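Local coordinates for protein Fc fragment of IgE receptor II (Bos taurus, PDB 6PWS) that binds mannose-type sugars through calcium in its C-type lectin domain and probably serves as a low-affinity receptor for IgE, at residues A[7-12]-A[18-23]; A[28-33]-A[103-108]; A[45-48]-A[52-55]; A[67-72]-A[76-81]. All coordinates share one frame; numbering follows the deposited sequence. Where two conformers were deposited one is given.

Interaction 1 (A[7-12]-A[18-23])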
loop_
_atom_site.group_PDB
_atom_site.type_symbol
_atom_site.label_atom_id
_atom_site.label_comp_id
_atom_site.label_asym_id
_atom_site.label_seq_id
_atom_site.Cartn_x
_atom_site.Cartn_y
_atom_site.Cartn_z
ATOM N N ASN A 7 -21.009 -3.423 4.650
ATOM C CA ASN A 7 -19.754 -3.648 5.356
ATOM C C ASN A 7 -19.287 -5.096 5.227
ATOM O O ASN A 7 -18.559 -5.601 6.087
ATOM C CB ASN A 7 -19.872 -3.245 6.828
ATOM C CG ASN A 7 -20.790 -4.160 7.614
ATOM O OD1 ASN A 7 -21.571 -4.919 7.046
ATOM N ND2 ASN A 7 -20.694 -4.093 8.936
ATOM N N THR A 8 -19.679 -5.768 4.152
ATOM C CA THR A 8 -19.286 -7.152 3.927
ATOM C C THR A 8 -17.967 -7.207 3.171
ATOM O O THR A 8 -17.727 -6.421 2.246
ATOM C CB THR A 8 -20.382 -7.886 3.153
ATOM O OG1 THR A 8 -21.547 -7.979 3.978
ATOM C CG2 THR A 8 -19.936 -9.282 2.762
ATOM N N CYS A 9 -17.111 -8.131 3.583
ATOM C CA CYS A 9 -15.813 -8.356 2.973
ATOM C C CYS A 9 -15.655 -9.834 2.669
ATOM O O CYS A 9 -16.297 -10.681 3.301
ATOM C CB CYS A 9 -14.700 -7.909 3.930
ATOM S SG CYS A 9 -14.690 -6.136 4.279
ATOM N N PRO A 10 -14.793 -10.181 1.712
ATOM C CA PRO A 10 -14.509 -11.597 1.470
ATOM C C PRO A 10 -13.873 -12.233 2.699
ATOM O O PRO A 10 -13.312 -11.560 3.571
ATOM C CB PRO A 10 -13.539 -11.575 0.279
ATOM C CG PRO A 10 -13.666 -10.209 -0.319
ATOM C CD PRO A 10 -14.009 -9.305 0.822
ATOM N N GLU A 11 -13.983 -13.556 2.770
ATOM C CA GLU A 11 -13.336 -14.300 3.839
ATOM C C GLU A 11 -11.859 -13.929 3.898
ATOM O O GLU A 11 -11.187 -13.823 2.869
ATOM C CB GLU A 11 -13.492 -15.798 3.582
ATOM C CG GLU A 11 -12.995 -16.673 4.716
ATOM C CD GLU A 11 -13.167 -18.150 4.430
ATOM O OE1 GLU A 11 -13.852 -18.491 3.442
ATOM O OE2 GLU A 11 -12.613 -18.969 5.195
ATOM N N ALA A 12 -11.362 -13.715 5.113
ATOM C CA ALA A 12 -9.977 -13.395 5.435
ATOM C C ALA A 12 -9.664 -11.901 5.314
ATOM O O ALA A 12 -8.589 -11.485 5.747
ATOM C CB ALA A 12 -8.943 -14.213 4.635
ATOM N N LYS A 18 -16.076 1.475 4.846
ATOM C CA LYS A 18 -16.545 1.289 3.475
ATOM C C LYS A 18 -15.594 0.448 2.638
ATOM O O LYS A 18 -15.886 0.218 1.455
ATOM C CB LYS A 18 -16.802 2.608 2.732
ATOM C CG LYS A 18 -17.570 3.613 3.535
ATOM C CD LYS A 18 -17.327 4.985 2.975
ATOM C CE LYS A 18 -18.414 5.929 3.385
ATOM N NZ LYS A 18 -18.356 6.389 4.795
ATOM N N LYS A 19 -14.474 -0.001 3.192
ATOM C CA LYS A 19 -13.491 -0.758 2.442
ATOM C C LYS A 19 -13.138 -2.033 3.194
ATOM O O LYS A 19 -13.430 -2.193 4.383
ATOM C CB LYS A 19 -12.240 0.095 2.152
ATOM C CG LYS A 19 -12.510 1.203 1.132
ATOM C CD LYS A 19 -11.326 2.153 0.941
ATOM C CE LYS A 19 -10.090 1.438 0.411
ATOM N NZ LYS A 19 -8.994 2.402 0.099
ATOM N N CYS A 20 -12.501 -2.938 2.461
ATOM C CA CYS A 20 -11.999 -4.201 2.968
ATOM C C CYS A 20 -10.508 -4.263 2.690
ATOM O O CYS A 20 -10.060 -3.830 1.622
ATOM C CB CYS A 20 -12.673 -5.360 2.237
ATOM S SG CYS A 20 -14.471 -5.369 2.407
ATOM N N TYR A 21 -9.762 -4.850 3.627
ATOM C CA TYR A 21 -8.306 -4.847 3.579
ATOM C C TYR A 21 -7.766 -6.255 3.764
ATOM O O TYR A 21 -8.272 -7.031 4.587
ATOM C CB TYR A 21 -7.735 -3.896 4.647
ATOM C CG TYR A 21 -8.222 -2.472 4.475
ATOM C CD1 TYR A 21 -9.443 -2.070 4.992
ATOM C CD2 TYR A 21 -7.469 -1.535 3.779
ATOM C CE1 TYR A 21 -9.905 -0.769 4.820
ATOM C CE2 TYR A 21 -7.916 -0.226 3.611
ATOM C CZ TYR A 21 -9.134 0.150 4.138
ATOM O OH TYR A 21 -9.617 1.436 4.019
ATOM N N TYR A 22 -6.710 -6.557 3.016
ATOM C CA TYR A 22 -6.047 -7.854 3.062
ATOM C C TYR A 22 -4.606 -7.625 3.489
ATOM O O TYR A 22 -3.864 -6.900 2.813
ATOM C CB TYR A 22 -6.070 -8.521 1.690
ATOM C CG TYR A 22 -5.673 -9.976 1.745
ATOM C CD1 TYR A 22 -4.364 -10.388 1.536
ATOM C CD2 TYR A 22 -6.619 -10.941 2.032
ATOM C CE1 TYR A 22 -4.023 -11.735 1.602
ATOM C CE2 TYR A 22 -6.296 -12.276 2.086
ATOM C CZ TYR A 22 -5.006 -12.669 1.875
ATOM O OH TYR A 22 -4.715 -14.015 1.951
ATOM N N PHE A 23 -4.218 -8.215 4.611
ATOM C CA PHE A 23 -2.860 -8.083 5.140
ATOM C C PHE A 23 -2.046 -9.282 4.663
ATOM O O PHE A 23 -1.947 -10.308 5.339
ATOM C CB PHE A 23 -2.871 -7.921 6.658
ATOM C CG PHE A 23 -3.533 -6.651 7.101
ATOM C CD1 PHE A 23 -2.786 -5.489 7.224
ATOM C CD2 PHE A 23 -4.899 -6.593 7.325
ATOM C CE1 PHE A 23 -3.391 -4.295 7.579
ATOM C CE2 PHE A 23 -5.502 -5.401 7.691
ATOM C CZ PHE A 23 -4.748 -4.252 7.814
HETATM O O HOH W 1 -5.927 -10.543 5.338
#
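C9 and C20 are joined by a disulfide, the covalent tie between the loop at 7-12 and strand 19-25. Followed outward, CB of C9 lies 3.0 Å from SG of C20, and its SG then closes the S-S bond of 2.0 Å to SG of C20. The torsion about that bond is -87°, close to the perpendicular setting at which the sulfur lone pairs disturb each other least. Both cysteines set SG beside their own backbone N (chi1 -65° in C9, -59° in C20), which turns the two sulfurs toward each other across a CA separation of 5.6 Å. SG of C20 also lies 3.4 Å from the carbonyl O of T8, while the ring of P10 brings CD to 4.3 Å from the same sulfur.

Further along, the contact thins. The CB of A12 approaches CE2 of Y22 at 4.2 Å, a light apolar touch, oblique to the ring, that a methyl is enough to make. A water accepts from N of F23 and donates to O of A12, linking the two backbones where they do not bond directly. Strand 19-25 pairs with strands 14-16 and 123-131 in the main sheet; on its other face Y21 reaches helix 50-59, while P10 touches R130 of strand 123-131, and the disulfide thus holds the N-terminal loop at the surface beside this sheet.

Interaction 2 (A[28-33]-A[103-108]). With CA (calcium ion), chain C; CA (calcium ion), chain B; MMA (methyl alpha-D-mannopyranoside), chain D.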
loop_
_atom_site.group_PDB
_atom_site.type_symbol
_atom_site.label_atom_id
_atom_site.label_comp_id
_atom_site.label_asym_id
_atom_site.label_seq_id
_atom_site.Cartn_x
_atom_site.Cartn_y
_atom_site.Cartn_z
ATOM N N LYS A 28 7.622 -10.671 -1.469
ATOM C CA LYS A 28 7.222 -10.278 -2.812
ATOM C C LYS A 28 7.853 -8.944 -3.179
ATOM O O LYS A 28 7.910 -8.034 -2.349
ATOM C CB LYS A 28 5.703 -10.154 -2.925
ATOM C CG LYS A 28 5.014 -11.500 -2.755
ATOM C CD LYS A 28 3.557 -11.482 -3.148
ATOM C CE LYS A 28 2.858 -12.769 -2.782
ATOM N NZ LYS A 28 3.367 -13.940 -3.541
ATOM N N LYS A 29 8.295 -8.836 -4.431
ATOM C CA LYS A 29 8.629 -7.553 -5.035
ATOM C C LYS A 29 7.332 -6.784 -5.290
ATOM O O LYS A 29 6.240 -7.348 -5.269
ATOM C CB LYS A 29 9.382 -7.789 -6.344
ATOM C CG LYS A 29 10.660 -8.595 -6.180
ATOM C CD LYS A 29 11.358 -8.849 -7.507
ATOM C CE LYS A 29 12.605 -9.701 -7.326
ATOM N NZ LYS A 29 13.299 -9.958 -8.607
ATOM N N TRP A 30 7.432 -5.476 -5.561
ATOM C CA TRP A 30 6.211 -4.669 -5.674
ATOM C C TRP A 30 5.277 -5.205 -6.764
ATOM O O TRP A 30 4.070 -5.343 -6.543
ATOM C CB TRP A 30 6.542 -3.197 -5.912
ATOM C CG TRP A 30 5.347 -2.286 -5.910
ATOM C CD1 TRP A 30 4.762 -1.712 -4.820
ATOM C CD2 TRP A 30 4.590 -1.829 -7.048
ATOM N NE1 TRP A 30 3.711 -0.924 -5.196
ATOM C CE2 TRP A 30 3.573 -0.981 -6.557
ATOM C CE3 TRP A 30 4.677 -2.039 -8.432
ATOM C CZ2 TRP A 30 2.661 -0.343 -7.393
ATOM C CZ3 TRP A 30 3.764 -1.407 -9.259
ATOM C CH2 TRP A 30 2.771 -0.567 -8.734
ATOM N N ILE A 31 5.812 -5.533 -7.949
ATOM C CA ILE A 31 4.959 -6.006 -9.039
ATOM C C ILE A 31 4.323 -7.346 -8.680
ATOM O O ILE A 31 3.173 -7.624 -9.046
ATOM C CB ILE A 31 5.749 -6.078 -10.359
ATOM C CG1 ILE A 31 4.845 -6.556 -11.499
ATOM C CG2 ILE A 31 6.951 -7.025 -10.235
ATOM C CD1 ILE A 31 5.448 -6.395 -12.880
ATOM N N GLN A 32 5.056 -8.202 -7.966
ATOM C CA GLN A 32 4.484 -9.466 -7.525
ATOM C C GLN A 32 3.340 -9.233 -6.548
ATOM O O GLN A 32 2.318 -9.932 -6.586
ATOM C CB GLN A 32 5.557 -10.343 -6.884
ATOM C CG GLN A 32 6.626 -10.845 -7.842
ATOM C CD GLN A 32 7.729 -11.611 -7.135
ATOM O OE1 GLN A 32 8.245 -11.177 -6.110
ATOM N NE2 GLN A 32 8.098 -12.761 -7.681
ATOM N N ALA A 33 3.489 -8.239 -5.672
ATOM C CA ALA A 33 2.417 -7.888 -4.748
ATOM C C ALA A 33 1.217 -7.311 -5.495
ATOM O O ALA A 33 0.066 -7.597 -5.140
ATOM C CB ALA A 33 2.946 -6.927 -3.680
ATOM N N GLU A 103 14.091 4.912 -6.757
ATOM C CA GLU A 103 13.123 4.231 -5.896
ATOM C C GLU A 103 11.739 4.646 -6.370
ATOM O O GLU A 103 11.365 5.817 -6.233
ATOM C CB GLU A 103 13.325 4.591 -4.428
ATOM C CG GLU A 103 14.653 4.090 -3.906
ATOM C CD GLU A 103 14.856 4.394 -2.444
ATOM O OE1 GLU A 103 14.489 5.506 -2.001
ATOM O OE2 GLU A 103 15.364 3.498 -1.722
ATOM N N ASN A 104 10.982 3.699 -6.934
ATOM C CA ASN A 104 9.759 4.071 -7.637
ATOM C C ASN A 104 8.508 3.383 -7.120
ATOM O O ASN A 104 7.435 3.590 -7.694
ATOM C CB ASN A 104 9.938 3.887 -9.142
ATOM C CG ASN A 104 11.213 4.548 -9.636
ATOM O OD1 ASN A 104 11.548 5.668 -9.248
ATOM N ND2 ASN A 104 11.941 3.852 -10.484
ATOM N N CYS A 105 8.616 2.629 -6.024
ATOM C CA CYS A 105 7.499 1.889 -5.442
ATOM C C CYS A 105 7.443 2.214 -3.957
ATOM O O CYS A 105 8.477 2.235 -3.291
ATOM C CB CYS A 105 7.709 0.390 -5.641
ATOM S SG CYS A 105 7.622 -0.118 -7.396
ATOM N N VAL A 106 6.249 2.440 -3.416
ATOM C CA VAL A 106 6.129 2.909 -2.037
ATOM C C VAL A 106 5.739 1.782 -1.093
ATOM O O VAL A 106 4.884 0.938 -1.395
ATOM C CB VAL A 106 5.157 4.100 -1.938
ATOM C CG1 VAL A 106 5.078 4.634 -0.510
ATOM C CG2 VAL A 106 5.586 5.211 -2.887
ATOM N N MET A 107 6.381 1.799 0.075
ATOM C CA MET A 107 6.127 0.888 1.175
ATOM C C MET A 107 5.785 1.679 2.433
ATOM O O MET A 107 6.139 2.857 2.567
ATOM C CB MET A 107 7.369 0.026 1.475
ATOM C CG MET A 107 8.545 0.845 2.022
ATOM S SD MET A 107 10.073 -0.076 2.269
ATOM C CE MET A 107 9.606 -1.124 3.647
ATOM N N MET A 108 5.101 1.003 3.360
ATOM C CA MET A 108 5.048 1.435 4.748
ATOM C C MET A 108 6.226 0.817 5.493
ATOM O O MET A 108 6.486 -0.389 5.384
ATOM C CB MET A 108 3.767 0.989 5.448
ATOM C CG MET A 108 2.541 1.796 5.106
ATOM S SD MET A 108 1.093 1.360 6.117
ATOM C CE MET A 108 0.664 -0.251 5.442
HETATM CA CA CA C . 11.036 7.633 -7.874
HETATM CA CA CA B . 13.447 6.224 0.033
HETATM C C1 MMA D . 17.809 3.359 2.540
HETATM C C2 MMA D . 16.505 3.048 1.820
HETATM C C3 MMA D . 15.947 4.317 1.295
HETATM C C4 MMA D . 15.676 5.300 2.398
HETATM C C5 MMA D . 16.932 5.555 3.230
HETATM C C6 MMA D . 16.585 6.355 4.451
HETATM C C7 MMA D . 19.874 4.420 2.058
HETATM O O1 MMA D . 18.635 3.917 1.608
HETATM O O2 MMA D . 15.541 2.441 2.698
HETATM O O3 MMA D . 14.695 4.077 0.618
HETATM O O4 MMA D . 15.191 6.496 1.793
HETATM O O5 MMA D . 17.557 4.298 3.679
HETATM O O6 MMA D . 17.746 6.554 5.212
HETATM O O HOH W 2 10.726 8.714 -5.793
#
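W30, in the first turn of helix 30-39, meets C105 at the start of strand 105-108 over a face of its indole. CB of C105 stands above the five-membered ring, 3.9 Å from its centroid and 24° off the normal, a CH-pi contact. SG arrives more obliquely and closes to 3.5 Å from CG of W30, a sulfur-aromatic contact with a polarisable atom suited to a pi cloud. W30 reaches across because its CG stands anti to the backbone N (chi1 -175°), while NE1 is occupied by the carbonyl of I67.

This packing is tight and buried; on the helix side K29 and Q32 are more exposed and turn elsewhere. K29 holds the N-cap position, its N bonded to OE1 of Q32 along a lone pair at 2.9 Å.

Just before the strand begins, the character changes to polar. E103 gives its carbonyl O to one calcium and, through an extended side chain, OE1 at 2.4 Å to the second calcium, while its OE2 lies 2.5 Å from O3 of methyl mannoside. That calcium also takes O3 and O4 of the sugar, with E95, N97, N115 and D116 completing the site. The chemistry implies a division of labour: C105, bonded to C119 and packed on W30, ties down the strand start, consistent with E103 being placed to present oxygen to metal and sugar, as in mannose-binding C-type lectins.

Interaction 3 (A[45-48]-A[52-55]); sequences VSIH and EQDF
E52 reaches the chain at 45-48 because its CG stands anti to the backbone N (chi1 -177°) and the rest of the side chain continues extended, carrying the carboxylate off helix 50-59. There OE1 accepts the backbone N-H of H48 at 2.9 Å, with an N-H...O angle of 149°; the donor comes from above the carboxylate plane, 36° out of it. Glutamate suits the place by length, spanning from a helix to a neighbouring peptide. The CA of I47 lies 3.6 Å from the same OE1.

Q53 bends at chi2, bringing OE1 to 3.6 Å from CD1 of I47, whose CG2 lies at 3.7 Å from that oxygen. A branched isoleucine lays two methyls against the glutamine's amide oxygen, while the OE1 of Q53 has its hydrogen bond from W114.

OE2 of E52 comes within 3.3 Å of O of S46, two acceptors that cannot bond directly. K19, which also pairs with D129, forms a salt bridge to OE2, and Y21 hydrogen-bonds to it. The buried carboxylate thus has a partner for each oxygen, and the lysine and the hydroxyl would be expected to favour its ionised form, tying the loop, the helix and strand 19-25 together.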
loop_
_atom_site.group_PDB
_atom_site.type_symbol
_atom_site.label_atom_id
_atom_site.label_comp_id
_atom_site.label_asym_id
_atom_site.label_seq_id
_atom_site.Cartn_x
_atom_site.Cartn_y
_atom_site.Cartn_z
ATOM N N VAL A 45 -3.172 -1.343 -1.679
ATOM C CA VAL A 45 -4.007 -0.383 -0.961
ATOM C C VAL A 45 -3.733 1.060 -1.366
ATOM O O VAL A 45 -2.584 1.486 -1.560
ATOM C CB VAL A 45 -3.832 -0.579 0.565
ATOM C CG1 VAL A 45 -2.403 -0.264 1.027
ATOM C CG2 VAL A 45 -4.830 0.236 1.376
ATOM N N SER A 46 -4.818 1.838 -1.417
ATOM C CA SER A 46 -4.763 3.277 -1.627
ATOM C C SER A 46 -5.288 3.991 -0.381
ATOM O O SER A 46 -6.280 3.558 0.207
ATOM C CB SER A 46 -5.616 3.677 -2.836
ATOM O OG SER A 46 -5.224 3.007 -4.026
ATOM N N ILE A 47 -4.637 5.091 0.009
ATOM C CA ILE A 47 -4.824 5.681 1.340
ATOM C C ILE A 47 -5.206 7.151 1.194
ATOM O O ILE A 47 -4.466 7.928 0.573
ATOM C CB ILE A 47 -3.555 5.534 2.206
ATOM C CG1 ILE A 47 -3.066 4.083 2.233
ATOM C CG2 ILE A 47 -3.814 6.053 3.617
ATOM C CD1 ILE A 47 -1.696 3.910 2.874
ATOM N N HIS A 48 -6.336 7.551 1.796
ATOM C CA HIS A 48 -6.919 8.857 1.514
ATOM C C HIS A 48 -7.375 9.645 2.732
ATOM O O HIS A 48 -8.045 10.676 2.566
ATOM C CB HIS A 48 -8.059 8.723 0.498
ATOM C CG HIS A 48 -7.568 8.305 -0.847
ATOM N ND1 HIS A 48 -6.830 9.149 -1.650
ATOM C CD2 HIS A 48 -7.630 7.124 -1.505
ATOM C CE1 HIS A 48 -6.489 8.517 -2.756
ATOM N NE2 HIS A 48 -6.964 7.288 -2.697
ATOM N N GLU A 52 -7.987 6.310 7.835
ATOM C CA GLU A 52 -7.594 5.113 7.099
ATOM C C GLU A 52 -6.136 4.772 7.379
ATOM O O GLU A 52 -5.785 3.604 7.604
ATOM C CB GLU A 52 -7.856 5.332 5.609
ATOM C CG GLU A 52 -7.558 4.124 4.745
ATOM C CD GLU A 52 -8.031 4.280 3.306
ATOM O OE1 GLU A 52 -8.069 5.432 2.793
ATOM O OE2 GLU A 52 -8.361 3.236 2.692
ATOM N N GLN A 53 -5.257 5.782 7.366
ATOM C CA GLN A 53 -3.866 5.517 7.704
ATOM C C GLN A 53 -3.738 4.940 9.109
ATOM O O GLN A 53 -2.945 4.022 9.331
ATOM C CB GLN A 53 -3.025 6.785 7.574
ATOM C CG GLN A 53 -1.554 6.548 7.922
ATOM C CD GLN A 53 -0.877 5.594 6.954
ATOM O OE1 GLN A 53 -0.832 5.854 5.752
ATOM N NE2 GLN A 53 -0.333 4.499 7.468
ATOM N N ASP A 54 -4.491 5.465 10.080
ATOM C CA ASP A 54 -4.400 4.971 11.454
ATOM C C ASP A 54 -4.768 3.490 11.519
ATOM O O ASP A 54 -4.107 2.702 12.210
ATOM C CB ASP A 54 -5.321 5.824 12.344
ATOM C CG ASP A 54 -5.510 5.262 13.743
ATOM O OD1 ASP A 54 -4.556 5.345 14.538
ATOM O OD2 ASP A 54 -6.621 4.773 14.075
ATOM N N PHE A 55 -5.825 3.097 10.804
ATOM C CA PHE A 55 -6.218 1.691 10.747
ATOM C C PHE A 55 -5.047 0.833 10.284
ATOM O O PHE A 55 -4.763 -0.231 10.847
ATOM C CB PHE A 55 -7.434 1.550 9.816
ATOM C CG PHE A 55 -7.769 0.127 9.440
ATOM C CD1 PHE A 55 -7.285 -0.414 8.259
ATOM C CD2 PHE A 55 -8.552 -0.679 10.258
ATOM C CE1 PHE A 55 -7.575 -1.719 7.901
ATOM C CE2 PHE A 55 -8.838 -1.990 9.901
ATOM C CZ PHE A 55 -8.350 -2.506 8.723
#

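Interaction 4 (A[67-72]-A[76-81]). With CA (calcium ion), chain C.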
loop_
_atom_site.group_PDB
_atom_site.type_symbol
_atom_site.label_atom_id
_atom_site.label_comp_id
_atom_site.label_asym_id
_atom_site.label_seq_id
_atom_site.Cartn_x
_atom_site.Cartn_y
_atom_site.Cartn_z
ATOM N N ILE A 67 2.482 -0.816 -0.479
ATOM C CA ILE A 67 1.196 -0.177 -0.717
ATOM C C ILE A 67 1.063 0.167 -2.210
ATOM O O ILE A 67 1.999 0.032 -3.000
ATOM C CB ILE A 67 0.962 1.054 0.194
ATOM C CG1 ILE A 67 1.911 2.211 -0.136
ATOM C CG2 ILE A 67 1.063 0.642 1.662
ATOM C CD1 ILE A 67 1.554 3.510 0.598
ATOM N N GLY A 68 -0.132 0.621 -2.590
ATOM C CA GLY A 68 -0.483 0.837 -3.979
ATOM C C GLY A 68 -0.156 2.222 -4.507
ATOM O O GLY A 68 -1.022 2.910 -5.059
ATOM N N LEU A 69 1.109 2.624 -4.388
ATOM C CA LEU A 69 1.567 3.965 -4.743
ATOM C C LEU A 69 2.922 3.824 -5.428
ATOM O O LEU A 69 3.785 3.087 -4.936
ATOM C CB LEU A 69 1.652 4.833 -3.475
ATOM C CG LEU A 69 1.932 6.323 -3.670
ATOM C CD1 LEU A 69 0.806 7.013 -4.429
ATOM C CD2 LEU A 69 2.138 6.981 -2.302
ATOM N N ARG A 70 3.105 4.494 -6.572
ATOM C CA ARG A 70 4.325 4.344 -7.357
ATOM C C ARG A 70 4.516 5.575 -8.233
ATOM O O ARG A 70 3.549 6.254 -8.580
ATOM C CB ARG A 70 4.287 3.066 -8.219
ATOM C CG ARG A 70 3.431 3.113 -9.486
ATOM C CD ARG A 70 1.912 3.230 -9.270
ATOM N NE ARG A 70 1.216 3.200 -10.563
ATOM C CZ ARG A 70 -0.109 3.253 -10.747
ATOM N NH1 ARG A 70 -0.921 3.336 -9.696
ATOM N NH2 ARG A 70 -0.618 3.237 -11.980
ATOM N N ASP A 71 5.778 5.830 -8.617
ATOM C CA ASP A 71 6.119 6.861 -9.598
ATOM C C ASP A 71 6.929 6.279 -10.757
ATOM O O ASP A 71 7.785 6.951 -11.333
ATOM C CB ASP A 71 6.808 8.096 -9.010
ATOM C CG ASP A 71 8.246 7.872 -8.552
ATOM O OD1 ASP A 71 8.637 6.736 -8.237
ATOM O OD2 ASP A 71 8.991 8.883 -8.479
ATOM N N LEU A 72 6.630 5.039 -11.127
ATOM C CA LEU A 72 7.306 4.384 -12.245
ATOM C C LEU A 72 7.169 5.140 -13.569
ATOM O O LEU A 72 8.130 5.210 -14.344
ATOM C CB LEU A 72 6.770 2.960 -12.406
ATOM C CG LEU A 72 7.325 1.953 -11.403
ATOM C CD1 LEU A 72 6.424 0.733 -11.271
ATOM C CD2 LEU A 72 8.735 1.550 -11.822
ATOM N N GLY A 76 8.676 11.234 -9.863
ATOM C CA GLY A 76 8.107 12.266 -9.037
ATOM C C GLY A 76 6.605 12.441 -9.138
ATOM O O GLY A 76 6.048 13.261 -8.387
ATOM N N GLU A 77 5.942 11.748 -10.063
ATOM C CA GLU A 77 4.491 11.798 -10.215
ATOM C C GLU A 77 3.940 10.493 -9.649
ATOM O O GLU A 77 3.985 9.455 -10.305
ATOM C CB GLU A 77 4.095 12.002 -11.675
ATOM C CG GLU A 77 4.461 13.381 -12.207
ATOM C CD GLU A 77 3.826 13.728 -13.548
ATOM O OE1 GLU A 77 3.058 12.907 -14.099
ATOM O OE2 GLU A 77 4.104 14.836 -14.054
ATOM N N PHE A 78 3.441 10.550 -8.420
ATOM C CA PHE A 78 2.898 9.360 -7.783
ATOM C C PHE A 78 1.454 9.134 -8.216
ATOM O O PHE A 78 0.689 10.081 -8.437
ATOM C CB PHE A 78 3.058 9.431 -6.257
ATOM C CG PHE A 78 4.483 9.231 -5.835
ATOM C CD1 PHE A 78 5.350 10.307 -5.716
ATOM C CD2 PHE A 78 4.994 7.947 -5.675
ATOM C CE1 PHE A 78 6.678 10.105 -5.414
ATOM C CE2 PHE A 78 6.316 7.740 -5.373
ATOM C CZ PHE A 78 7.166 8.823 -5.243
ATOM N N ILE A 79 1.100 7.862 -8.366
ATOM C CA ILE A 79 -0.229 7.433 -8.795
ATOM C C ILE A 79 -0.697 6.351 -7.830
ATOM O O ILE A 79 0.049 5.403 -7.549
ATOM C CB ILE A 79 -0.217 6.859 -10.233
ATOM C CG1 ILE A 79 0.450 7.815 -11.223
ATOM C CG2 ILE A 79 -1.631 6.523 -10.694
ATOM C CD1 ILE A 79 0.554 7.256 -12.639
ATOM N N TRP A 80 -1.937 6.478 -7.350
ATOM C CA TRP A 80 -2.567 5.448 -6.538
ATOM C C TRP A 80 -3.177 4.353 -7.411
ATOM O O TRP A 80 -3.680 4.602 -8.514
ATOM C CB TRP A 80 -3.720 6.039 -5.708
ATOM C CG TRP A 80 -3.295 6.848 -4.523
ATOM C CD1 TRP A 80 -3.473 8.193 -4.333
ATOM C CD2 TRP A 80 -2.650 6.352 -3.346
ATOM N NE1 TRP A 80 -2.959 8.566 -3.115
ATOM C CE2 TRP A 80 -2.444 7.454 -2.488
ATOM C CE3 TRP A 80 -2.201 5.090 -2.946
ATOM C CZ2 TRP A 80 -1.809 7.323 -1.253
ATOM C CZ3 TRP A 80 -1.566 4.961 -1.716
ATOM C CH2 TRP A 80 -1.376 6.069 -0.885
ATOM N N MET A 81 -3.236 3.137 -6.855
ATOM C CA MET A 81 -3.965 2.036 -7.486
ATOM C C MET A 81 -5.430 2.386 -7.754
ATOM O O MET A 81 -5.995 1.928 -8.748
ATOM C CB MET A 81 -3.868 0.774 -6.613
ATOM C CG MET A 81 -3.023 -0.344 -7.185
ATOM S SD MET A 81 -1.304 0.104 -7.441
ATOM C CE MET A 81 -0.813 -1.317 -8.425
HETATM CA CA CA C . 11.036 7.633 -7.874
HETATM O O HOH W 2 10.726 8.714 -5.793
#
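R70 and I79 form the hydrogen-bonded pair and L69 and W80 the non-hydrogen-bonded pair of a short antiparallel hairpin: N of I79 gives 2.9 Å to O of R70, the return bond from N of R70 to O of I79 is weak, and N of M81 bonds to O of G68, the centre of an inverse gamma turn.

On one face CD1 of L69 stands over the six-membered ring of W80, 3.7 Å from its centroid and 13° off the normal, a methyl laid on an aromatic face. On the other the bent R70 lays its guanidinium over I79, whose CG2 lies 3.4 Å from NH1; the planar cation tolerates an apolar methyl on its face while NH1 makes a weak bond to O of I79.

Nearer the turn the D71 carboxylate and the F78 ring stack, their planes 8° apart, with CB of D71 3.7 Å from the ring centroid. Both oxygens of D71 bind a calcium, OD1 at 2.6 Å and OD2 at 2.5 Å. The N-H of G76 meets OD2 on its anti side at 2.7 Å, and G76 has a positive phi that suits glycine. Metal, amide and ring thus fix the carboxylate's rotation, making the hairpin end part of a calcium site completed by E75, D98, E103 and N104.

How the interactions relate
Interactions 2 and 3 are buried, interaction 4 is partly so, and interaction 1 lies at the surface, where a covalent bond carries the contact. Interactions 2 and 4 share one calcium and its water: the backbone N of D71 probably bonds to O of N104, so the hairpin and strand 105-108 are held together beside the metal. Interaction 3 lies between, touching the other three: its carboxylate joins it to interaction 1, O of V45 probably accepts from N of G68 in interaction 4, and Q53 packs on M108 of interaction 2. Chemistry follows place: a disulfide at the surface, aromatic and buried-charge contacts inside, oxygen ligands at the calcium end.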